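Local coordinates for protein DyP-type peroxidase (Pleurotus ostreatus PC15, PDB 6FSK) that probably uses heme b and hydrogen peroxide to oxidise dyes and, probably, Mn(II), as a dye-decolorizing peroxidase, at residues K323-F326 and A327-I330; P418-D421 and G422-P425. The protein carries 1 engineered substitution. All blocks are in the same frame, centred on the assembly; numbering follows the deposited sequence.

Contact 1 of 2, residues K323-F326 and A327-I330. With HEM (protoporphyrin IX containing Fe), chain C.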
ATOM      1  N   LYS A 323      14.913  12.233  17.442  1.00 14.20           N
ATOM      2  CA  LYS A 323      13.562  12.649  16.973  1.00 13.92           C
ATOM      3  C   LYS A 323      12.806  11.472  16.399  1.00 13.65           C
ATOM      4  O   LYS A 323      11.596  11.452  16.485  1.00 12.86           O
ATOM      5  CB  LYS A 323      13.606  13.790  15.989  1.00 15.32           C
ATOM      6  CG  LYS A 323      14.163  15.065  16.643  1.00 17.43           C
ATOM      7  CD  LYS A 323      14.027  16.261  15.672  1.00 19.75           C
ATOM      8  CE  LYS A 323      14.773  17.423  16.309  1.00 26.72           C
ATOM      9  NZ  LYS A 323      14.765  18.701  15.472  1.00 31.98           N
ATOM     10  N   CYS A 324      13.514  10.532  15.794  1.00 13.14           N
ATOM     11  CA  CYS A 324      12.848   9.444  14.983  1.00 11.92           C
ATOM     12  C   CYS A 324      13.838   8.302  14.859  1.00 11.78           C
ATOM     13  O   CYS A 324      14.968   8.510  14.350  1.00 11.78           O
ATOM     14  CB  CYS A 324      12.477   9.997  13.613  1.00 12.63           C
ATOM     15  SG  CYS A 324      11.567   8.776  12.589  1.00 14.40           S
ATOM     16  N   PRO A 325      13.468   7.090  15.271  1.00 11.11           N
ATOM     17  CA  PRO A 325      14.318   5.929  14.975  1.00 10.70           C
ATOM     18  C   PRO A 325      14.587   5.776  13.510  1.00 10.07           C
ATOM     19  O   PRO A 325      13.708   6.014  12.697  1.00 11.54           O
ATOM     20  CB  PRO A 325      13.510   4.724  15.548  1.00 11.43           C
ATOM     21  CG  PRO A 325      12.545   5.355  16.526  1.00 10.97           C
ATOM     22  CD  PRO A 325      12.229   6.696  15.972  1.00 11.89           C
ATOM     23  N   PHE A 326      15.744   5.266  13.147  1.00 10.10           N
ATOM     24  CA  PHE A 326      15.998   4.946  11.756  1.00 10.97           C
ATOM     25  C   PHE A 326      15.043   3.924  11.169  1.00 10.71           C
ATOM     26  O   PHE A 326      14.728   3.980   9.970  1.00 11.23           O
ATOM     27  CB  PHE A 326      17.469   4.516  11.577  1.00 10.65           C
ATOM     28  CG  PHE A 326      18.476   5.591  11.921  1.00 10.39           C
ATOM     29  CD1 PHE A 326      18.250   6.916  11.661  1.00 11.81           C
ATOM     30  CD2 PHE A 326      19.654   5.209  12.505  1.00 10.92           C
ATOM     31  CE1 PHE A 326      19.224   7.904  11.979  1.00 12.19           C
ATOM     32  CE2 PHE A 326      20.612   6.172  12.842  1.00 11.21           C
ATOM     33  CZ  PHE A 326      20.366   7.514  12.583  1.00 12.09           C
ATOM     34  N   ALA A 327      14.548   3.028  12.042  1.00 10.51           N
ATOM     35  CA  ALA A 327      13.685   1.918  11.595  1.00  9.69           C
ATOM     36  C   ALA A 327      12.178   2.212  11.719  1.00 10.25           C
ATOM     37  O   ALA A 327      11.333   1.348  11.580  1.00 10.09           O
ATOM     38  CB  ALA A 327      14.012   0.632  12.324  1.00 11.43           C
ATOM     39  N   ALA A 328      11.808   3.472  11.953  1.00 10.07           N
ATOM     40  CA  ALA A 328      10.378   3.843  11.948  1.00  9.94           C
ATOM     41  C   ALA A 328       9.764   3.466  10.618  1.00  9.46           C
ATOM     42  O   ALA A 328      10.442   3.593   9.572  1.00  8.67           O
ATOM     43  CB  ALA A 328      10.243   5.325  12.185  1.00 10.08           C
ATOM     44  N   HIS A 329       8.494   3.041  10.630  1.00  8.32           N
ATOM     45  CA  HIS A 329       7.881   2.551   9.382  1.00  8.67           C
ATOM     46  C   HIS A 329       7.922   3.490   8.238  1.00  8.49           C
ATOM     47  O   HIS A 329       8.310   3.141   7.157  1.00  9.99           O
ATOM     48  CB  HIS A 329       6.466   2.165   9.692  1.00  8.91           C
ATOM     49  CG  HIS A 329       5.682   1.745   8.503  1.00  8.94           C
ATOM     50  ND1 HIS A 329       6.029   0.684   7.707  1.00  9.45           N
ATOM     51  CD2 HIS A 329       4.515   2.217   8.007  1.00  9.60           C
ATOM     52  CE1 HIS A 329       5.102   0.524   6.767  1.00 10.26           C
ATOM     53  NE2 HIS A 329       4.214   1.488   6.883  1.00 10.98           N
ATOM     54  N   ILE A 330       7.621   4.746   8.488  1.00  8.01           N
ATOM     55  CA  ILE A 330       7.562   5.677   7.338  1.00  8.41           C
ATOM     56  C   ILE A 330       8.960   5.919   6.792  1.00  9.28           C
ATOM     57  O   ILE A 330       9.121   6.278   5.628  1.00  9.01           O
ATOM     58  CB  ILE A 330       6.871   7.058   7.634  1.00  9.00           C
ATOM     59  CG1 ILE A 330       7.702   7.942   8.590  1.00  9.49           C
ATOM     60  CG2 ILE A 330       5.450   6.799   8.098  1.00 10.60           C
ATOM     61  CD1 ILE A 330       7.095   9.335   8.793  1.00 11.78           C
TER
HETATM   62  CHA HEM C 501       2.920   5.139   5.492  1.00  9.86           C
HETATM   63  CHB HEM C 501       0.505   2.016   8.260  1.00  8.76           C
HETATM   64  CHC HEM C 501       1.676  -1.506   5.193  1.00  8.84           C
HETATM   65  CHD HEM C 501       4.365   1.555   2.571  1.00  8.61           C
HETATM   66  C1A HEM C 501       2.143   4.630   6.534  1.00  9.30           C
HETATM   67  C2A HEM C 501       1.583   5.381   7.614  1.00  9.75           C
HETATM   68  C3A HEM C 501       0.869   4.527   8.361  1.00  9.96           C
HETATM   69  C4A HEM C 501       1.057   3.230   7.785  1.00  9.12           C
HETATM   70  CMA HEM C 501       0.153   4.836   9.630  1.00 10.35           C
HETATM   71  CAA HEM C 501       1.807   6.866   7.852  1.00  9.79           C
HETATM   72  CBA HEM C 501       0.786   7.837   7.273  1.00 11.28           C
HETATM   73  CGA HEM C 501       0.843   7.922   5.771  1.00 12.05           C
HETATM   74  O1A HEM C 501       1.750   8.545   5.216  1.00 12.34           O
HETATM   75  O2A HEM C 501      -0.075   7.364   5.119  1.00 13.22           O
HETATM   76  C1B HEM C 501       0.599   0.743   7.688  1.00 10.33           C
HETATM   77  C2B HEM C 501      -0.030  -0.414   8.135  1.00 10.51           C
HETATM   78  C3B HEM C 501       0.244  -1.433   7.278  1.00  8.52           C
HETATM   79  C4B HEM C 501       1.125  -0.832   6.267  1.00  8.47           C
HETATM   80  CMB HEM C 501      -0.853  -0.544   9.393  1.00 11.73           C
HETATM   81  CAB HEM C 501      -0.118  -2.867   7.244  1.00  9.00           C
HETATM   82  CBB HEM C 501      -1.165  -3.359   7.871  1.00  8.64           C
HETATM   83  C1C HEM C 501       2.564  -1.076   4.256  1.00  8.59           C
HETATM   84  C2C HEM C 501       3.219  -1.797   3.248  1.00  9.24           C
HETATM   85  C3C HEM C 501       4.007  -0.964   2.509  1.00  9.19           C
HETATM   86  C4C HEM C 501       3.783   0.360   3.037  1.00  7.88           C
HETATM   87  CMC HEM C 501       3.030  -3.274   3.025  1.00 10.22           C
HETATM   88  CAC HEM C 501       4.970  -1.199   1.398  1.00  8.70           C
HETATM   89  CBC HEM C 501       5.631  -2.360   1.213  1.00  9.94           C
HETATM   90  C1D HEM C 501       4.117   2.805   3.146  1.00  8.40           C
HETATM   91  C2D HEM C 501       4.626   4.047   2.486  1.00  8.41           C
HETATM   92  C3D HEM C 501       4.163   5.063   3.311  1.00  8.91           C
HETATM   93  C4D HEM C 501       3.490   4.408   4.421  1.00  9.28           C
HETATM   94  CMD HEM C 501       5.387   4.184   1.229  1.00  8.16           C
HETATM   95  CAD HEM C 501       4.424   6.559   3.184  1.00  9.28           C
HETATM   96  CBD HEM C 501       5.723   6.985   3.791  1.00  9.78           C
HETATM   97  CGD HEM C 501       6.007   8.444   3.531  1.00  9.52           C
HETATM   98  O1D HEM C 501       6.309   9.088   4.566  1.00 10.65           O
HETATM   99  O2D HEM C 501       5.832   8.920   2.428  1.00 11.04           O
HETATM  100  NA  HEM C 501       1.911   3.261   6.689  1.00  9.36           N
HETATM  101  NB  HEM C 501       1.364   0.467   6.605  1.00  8.58           N
HETATM  102  NC  HEM C 501       3.037   0.257   4.186  1.00  8.57           N
HETATM  103  ND  HEM C 501       3.528   3.075   4.311  1.00  8.41           N
HETATM  104 FE   HEM C 501       2.526   1.770   5.495  1.00  9.01          FE
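A type I beta turn from Pro325 to Ala328, across which Cys324 touches Ala328, leads straight into the axial ligand of a heme: the very next residue, His329, binds the iron through NE2 at 2.2 Å. The turn is closed by Ala328 N donating to Pro325 O at 3.3 Å. SG of Cys324 comes within 3.7 Å of Ala328 CB; a chi1 of -176° sets the sulfur beside the carbonyl carbon of Cys324, on the side where the turn brings Ala328. CB of Ala328 also lies 3.6 Å from Pro325 O, so the methyl of Ala328 meets both the Pro325 carbonyl oxygen and the sulfur.

Ala328 is the N-cap residue, and His329 follows as the first residue of the helix. Heme NA lies at the edge of its ring, in the imidazole plane. ND1 is hydrogen-bonded to Asp428, a pairing that fixes the rotation of the ring and would probably make the histidine a stronger donor to iron. Ile330 lays CG2 against heme CAA at 3.7 Å. The turn thus joins the loop after helix 315-318 to helix 329-333, and backbone hydrogen bonds of His329 with Ile279 and of Ile330 with Val280 tie the start of that helix to the end of helix 268-280.

Contact 2 of 2, residues P418-D421 and G422-P425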
ATOM      1  N   PRO A 418      31.585   7.403  11.242  1.00 18.41           N
ATOM      2  CA  PRO A 418      31.822   6.929  12.570  1.00 19.29           C
ATOM      3  C   PRO A 418      30.611   6.956  13.534  1.00 17.80           C
ATOM      4  O   PRO A 418      30.478   5.987  14.340  1.00 18.61           O
ATOM      5  CB  PRO A 418      32.960   7.819  13.052  1.00 21.69           C
ATOM      6  CG  PRO A 418      33.696   8.146  11.760  1.00 20.74           C
ATOM      7  CD  PRO A 418      32.655   8.276  10.715  1.00 20.74           C
ATOM      8  N   PRO A 419      29.717   7.987  13.445  1.00 18.11           N
ATOM      9  CA  PRO A 419      28.523   7.941  14.341  1.00 17.14           C
ATOM     10  C   PRO A 419      27.617   6.788  14.086  1.00 16.71           C
ATOM     11  O   PRO A 419      26.756   6.554  14.952  1.00 18.69           O
ATOM     12  CB  PRO A 419      27.790   9.230  13.994  1.00 17.78           C
ATOM     13  CG  PRO A 419      28.798  10.114  13.418  1.00 21.74           C
ATOM     14  CD  PRO A 419      29.785   9.271  12.738  1.00 19.69           C
ATOM     15  N   LEU A 420      27.777   6.086  12.956  1.00 16.08           N
ATOM     16  CA  LEU A 420      26.937   4.904  12.642  1.00 17.11           C
ATOM     17  C   LEU A 420      27.650   3.596  12.979  1.00 18.10           C
ATOM     18  O   LEU A 420      27.116   2.526  12.723  1.00 17.68           O
ATOM     19  CB  LEU A 420      26.457   4.898  11.243  1.00 16.10           C
ATOM     20  CG  LEU A 420      25.508   6.072  10.906  1.00 15.25           C
ATOM     21  CD1 LEU A 420      25.168   6.056   9.450  1.00 14.96           C
ATOM     22  CD2 LEU A 420      24.248   6.056  11.765  1.00 14.03           C
ATOM     23  N   ASP A 421      28.862   3.648  13.566  1.00 20.27           N
ATOM     24  CA  ASP A 421      29.508   2.380  13.892  1.00 21.29           C
ATOM     25  C   ASP A 421      28.659   1.580  14.893  1.00 18.04           C
ATOM     26  O   ASP A 421      28.233   2.095  15.881  1.00 20.98           O
ATOM     27  CB  ASP A 421      30.882   2.632  14.567  1.00 26.49           C
ATOM     28  CG  ASP A 421      31.903   3.203  13.638  1.00 31.23           C
ATOM     29  OD1 ASP A 421      31.809   3.072  12.402  1.00 33.83           O
ATOM     30  OD2 ASP A 421      32.884   3.816  14.183  1.00 43.65           O
ATOM     31  N   GLY A 422      28.448   0.320  14.570  1.00 19.07           N
ATOM     32  CA  GLY A 422      27.685  -0.570  15.394  1.00 18.88           C
ATOM     33  C   GLY A 422      26.166  -0.366  15.330  1.00 18.42           C
ATOM     34  O   GLY A 422      25.415  -1.084  16.033  1.00 19.20           O
ATOM     35  N   VAL A 423      25.701   0.635  14.572  1.00 16.60           N
ATOM     36  CA  VAL A 423      24.235   0.897  14.616  1.00 13.16           C
ATOM     37  C   VAL A 423      23.538  -0.085  13.645  1.00 13.17           C
ATOM     38  O   VAL A 423      23.889  -0.175  12.431  1.00 14.69           O
ATOM     39  CB  VAL A 423      23.923   2.346  14.171  1.00 14.06           C
ATOM     40  CG1 VAL A 423      22.423   2.558  14.075  1.00 13.67           C
ATOM     41  CG2 VAL A 423      24.541   3.322  15.096  1.00 13.55           C
ATOM     42  N   VAL A 424      22.548  -0.783  14.170  1.00 12.11           N
ATOM     43  CA  VAL A 424      21.786  -1.803  13.501  1.00 12.96           C
ATOM     44  C   VAL A 424      20.296  -1.399  13.714  1.00 12.58           C
ATOM     45  O   VAL A 424      19.736  -1.659  14.752  1.00 13.19           O
ATOM     46  CB  VAL A 424      22.040  -3.261  14.035  1.00 13.65           C
ATOM     47  CG1 VAL A 424      21.224  -4.235  13.187  1.00 14.17           C
ATOM     48  CG2 VAL A 424      23.542  -3.588  13.921  1.00 14.96           C
ATOM     49  N   PRO A 425      19.713  -0.684  12.716  1.00 11.77           N
ATOM     50  CA  PRO A 425      18.370  -0.182  12.941  1.00 12.27           C
ATOM     51  C   PRO A 425      17.353  -1.244  13.331  1.00 11.94           C
ATOM     52  O   PRO A 425      16.490  -0.993  14.146  1.00 11.65           O
ATOM     53  CB  PRO A 425      17.990   0.412  11.577  1.00 10.78           C
ATOM     54  CG  PRO A 425      19.342   1.002  11.152  1.00 11.54           C
ATOM     55  CD  PRO A 425      20.272  -0.137  11.455  1.00 11.60           C
TER
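A tight chain reversal at the surface, Leu420 to Val423 is a type II beta turn in the long loop between helix 408-412 and strand 441-443, away from the heme site. Its defining bond runs from Val423 N to Leu420 O at 3.0 Å, with an N-H...O angle of 166°. Gly422 takes the third position of the turn with phi 76°, the positive value that a type II turn has there.

The turn follows directly on a short 3-10 segment, 418-420, closed by Asp421 N donating to Pro418 O at 2.9 Å, so two reversals are joined end to end and share the Leu420-Asp421 peptide link. Val423 lies over the carbonyl that accepts its own N-H: CB is 3.5 Å and CG2 3.6 Å from Leu420 O. With CG2 anti to the carbonyl carbon and CG1 anti to the backbone N (chi1 174°), it is the CG2 branch that reaches back, to 4.3 Å from Leu420 CD2. Both side chains also rest on Val408 of helix 408-412. The chemistry is therefore divided: the turn satisfies Leu420 O and Val423 N with each other, while Leu420 is buried against helix 408-412, Val423 is partly exposed and Asp421 is exposed.

In the fold
Along the chain the two contacts come in series, neither nesting nor crossing: contact 1 closes its turn between helix 315-318 and helix 329-333, and contact 2 closes a second one later, between helix 408-412 and strand 441-443. Their centres are about 15 Å apart, yet they meet through Phe326, whose CE2 lies 3.8 Å from Leu420 CD2 and whose CB and CD2 approach Pro425 and Val423. Ala327 CB adds a contact of 3.5 Å to Pro425 O. Segment 418-425 thus packs against the turn that precedes the heme ligand, and its loop also supplies Asp428, partner of His329 ND1. Turns far apart in sequence can pack together, here largely through one aromatic side chain.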